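Local coordinates for initiator protein NS1 (Murine minute virus, PDB 4R94) that nicks the viral replication origin with its magnesium-dependent N-terminal nuclease domain and, as the full-length protein, unwinds DNA as an ATP-driven helicase, at residues V94-F99 with S154-T159. Sequence-based numbering, arbitrary orientation.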
loop_
_atom_site.group_PDB
_atom_site.type_symbol
_atom_site.label_atom_id
_atom_site.label_comp_id
_atom_site.label_asym_id
_atom_site.label_seq_id
_atom_site.Cartn_x
_atom_site.Cartn_y
_atom_site.Cartn_z
ATOM N N VAL A 94 -5.604 1.267 -3.890
ATOM C CA VAL A 94 -4.599 0.217 -3.961
ATOM C C VAL A 94 -5.267 -1.157 -3.902
ATOM O O VAL A 94 -5.019 -2.025 -4.757
ATOM C CB VAL A 94 -3.570 0.357 -2.831
ATOM C CG1 VAL A 94 -2.664 -0.879 -2.782
ATOM C CG2 VAL A 94 -2.724 1.622 -3.059
ATOM N N LYS A 95 -6.144 -1.336 -2.917
ATOM C CA LYS A 95 -6.811 -2.618 -2.759
ATOM C C LYS A 95 -7.733 -2.927 -3.928
ATOM O O LYS A 95 -7.791 -4.079 -4.362
ATOM C CB LYS A 95 -7.554 -2.657 -1.429
ATOM C CG LYS A 95 -6.560 -2.720 -0.285
ATOM C CD LYS A 95 -7.180 -2.588 1.075
ATOM C CE LYS A 95 -6.068 -2.728 2.124
ATOM N NZ LYS A 95 -6.605 -2.549 3.503
ATOM N N LYS A 96 -8.425 -1.911 -4.455
ATOM C CA LYS A 96 -9.238 -2.107 -5.659
ATOM C C LYS A 96 -8.375 -2.676 -6.787
ATOM O O LYS A 96 -8.794 -3.599 -7.478
ATOM C CB LYS A 96 -9.901 -0.805 -6.115
ATOM C CG LYS A 96 -10.871 -0.997 -7.267
ATOM C CD LYS A 96 -12.141 -1.655 -6.775
ATOM C CE LYS A 96 -13.177 -1.751 -7.895
ATOM N NZ LYS A 96 -14.451 -2.300 -7.384
ATOM N N CYS A 97 -7.162 -2.141 -6.948
ATOM C CA CYS A 97 -6.277 -2.606 -8.012
ATOM C C CYS A 97 -5.898 -4.067 -7.816
ATOM O O CYS A 97 -5.916 -4.861 -8.763
ATOM C CB CYS A 97 -5.001 -1.760 -8.078
ATOM S SG CYS A 97 -5.307 -0.094 -8.644
ATOM N N LEU A 98 -5.527 -4.409 -6.586
ATOM C CA LEU A 98 -5.147 -5.774 -6.259
ATOM C C LEU A 98 -6.318 -6.707 -6.558
ATOM O O LEU A 98 -6.140 -7.755 -7.175
ATOM C CB LEU A 98 -4.747 -5.897 -4.789
ATOM C CG LEU A 98 -3.550 -5.072 -4.320
ATOM C CD1 LEU A 98 -3.451 -5.185 -2.803
ATOM C CD2 LEU A 98 -2.268 -5.530 -5.003
ATOM N N PHE A 99 -7.506 -6.320 -6.106
ATOM C CA PHE A 99 -8.679 -7.189 -6.263
ATOM C C PHE A 99 -9.073 -7.335 -7.737
ATOM O O PHE A 99 -9.504 -8.409 -8.153
ATOM C CB PHE A 99 -9.849 -6.668 -5.428
ATOM C CG PHE A 99 -9.583 -6.671 -3.944
ATOM C CD1 PHE A 99 -8.552 -7.424 -3.405
ATOM C CD2 PHE A 99 -10.366 -5.913 -3.090
ATOM C CE1 PHE A 99 -8.316 -7.420 -2.043
ATOM C CE2 PHE A 99 -10.132 -5.912 -1.732
ATOM C CZ PHE A 99 -9.114 -6.662 -1.212
ATOM N N SER A 154 -3.132 3.585 -12.565
ATOM C CA SER A 154 -3.167 4.820 -13.345
ATOM C C SER A 154 -4.613 5.159 -13.688
ATOM O O SER A 154 -5.022 6.319 -13.619
ATOM C CB SER A 154 -2.322 4.695 -14.614
ATOM O OG SER A 154 -2.801 3.655 -15.458
ATOM N N ARG A 155 -5.392 4.133 -14.020
ATOM C CA ARG A 155 -6.801 4.335 -14.330
ATOM C C ARG A 155 -7.566 4.925 -13.165
ATOM O O ARG A 155 -8.321 5.896 -13.343
ATOM C CB ARG A 155 -7.446 3.018 -14.759
ATOM C CG ARG A 155 -7.132 2.687 -16.199
ATOM C CD ARG A 155 -7.685 1.350 -16.600
ATOM N NE ARG A 155 -9.146 1.377 -16.675
ATOM C CZ ARG A 155 -9.896 0.318 -16.958
ATOM N NH1 ARG A 155 -9.322 -0.852 -17.203
ATOM N NH2 ARG A 155 -11.216 0.433 -16.998
ATOM N N TRP A 156 -7.389 4.344 -11.979
ATOM C CA TRP A 156 -8.104 4.837 -10.804
ATOM C C TRP A 156 -7.631 6.215 -10.362
ATOM O O TRP A 156 -8.441 7.047 -9.961
ATOM C CB TRP A 156 -7.977 3.847 -9.640
ATOM C CG TRP A 156 -8.977 2.756 -9.737
ATOM C CD1 TRP A 156 -8.738 1.442 -10.020
ATOM C CD2 TRP A 156 -10.402 2.892 -9.633
ATOM N NE1 TRP A 156 -9.919 0.743 -10.057
ATOM C CE2 TRP A 156 -10.959 1.611 -9.822
ATOM C CE3 TRP A 156 -11.255 3.970 -9.370
ATOM C CZ2 TRP A 156 -12.333 1.375 -9.768
ATOM C CZ3 TRP A 156 -12.627 3.734 -9.316
ATOM C CH2 TRP A 156 -13.146 2.446 -9.509
ATOM N N LEU A 157 -6.323 6.472 -10.426
ATOM C CA LEU A 157 -5.832 7.793 -10.075
ATOM C C LEU A 157 -6.453 8.885 -10.938
ATOM O O LEU A 157 -6.840 9.936 -10.434
ATOM C CB LEU A 157 -4.307 7.860 -10.190
ATOM C CG LEU A 157 -3.539 7.124 -9.097
ATOM C CD1 LEU A 157 -2.051 7.203 -9.400
ATOM C CD2 LEU A 157 -3.808 7.693 -7.695
ATOM N N VAL A 158 -6.552 8.645 -12.237
ATOM C CA VAL A 158 -7.117 9.673 -13.113
ATOM C C VAL A 158 -8.601 9.871 -12.791
ATOM O O VAL A 158 -9.128 10.982 -12.892
ATOM C CB VAL A 158 -6.897 9.304 -14.603
ATOM C CG1 VAL A 158 -7.768 10.157 -15.528
ATOM C CG2 VAL A 158 -5.376 9.399 -14.948
ATOM N N THR A 159 -9.273 8.812 -12.364
ATOM C CA THR A 159 -10.685 8.956 -11.991
ATOM C C THR A 159 -10.832 9.698 -10.656
ATOM O O THR A 159 -11.787 10.461 -10.462
ATOM C CB THR A 159 -11.386 7.590 -11.910
ATOM O OG1 THR A 159 -11.080 6.826 -13.086
ATOM C CG2 THR A 159 -12.907 7.764 -11.807
#
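Helix-helix packing in the nickase domain brings Lys96 and Cys97 of helix 81-104 against Trp156 of helix 142-160, and the indole fills part of the space between the helices, alongside Lys96. The closest CA atoms, those of Cys97 and Trp156, are 8.2 Å apart. Tryptophan suits the place because it offers a broad apolar surface together with an N-H for Glu100. Lys96 CB sits above one face of the indole near the rim, and CG and CE follow the NE1-CZ2 side of the ring, CE beyond its outline. CG comes within 3.4 Å of Trp156 NE1, and farther out Lys96 CE sits 3.7 Å from CZ2 of the same ring. CG is turned anti to the backbone N (chi1 -174°), and a bend at chi2, 74°, carries the chain along the ring from the five-membered to the six-membered part. A long lysine can thus lay its methylenes along the rim of the indole while NZ goes on to salt bridges with Glu55, in helix 54-70, and Glu53. Cys97 touches a different part of the indole: SG stands 4.0 Å from Trp156 CD1. The sulfur views the five-membered ring obliquely, its direction from the centroid lying 68° off the ring normal. Small and polarisable, this thiol fits a buried position between helices, and it also packs on Tyr152 and Trp153, earlier in helix 142-160. No hydrogen bond joins the two segments, but NE1 of Trp156 bonds to Glu100 OE1, one turn beyond Lys96 on the same helix, which helps fix the rotation of the indole. Leu51 and Leu56 add further apolar contacts to the ring. Such packing joins two of the helices that accompany the central antiparallel sheet of an HUH-type nickase domain, away from the magnesium site and the active-site tyrosine.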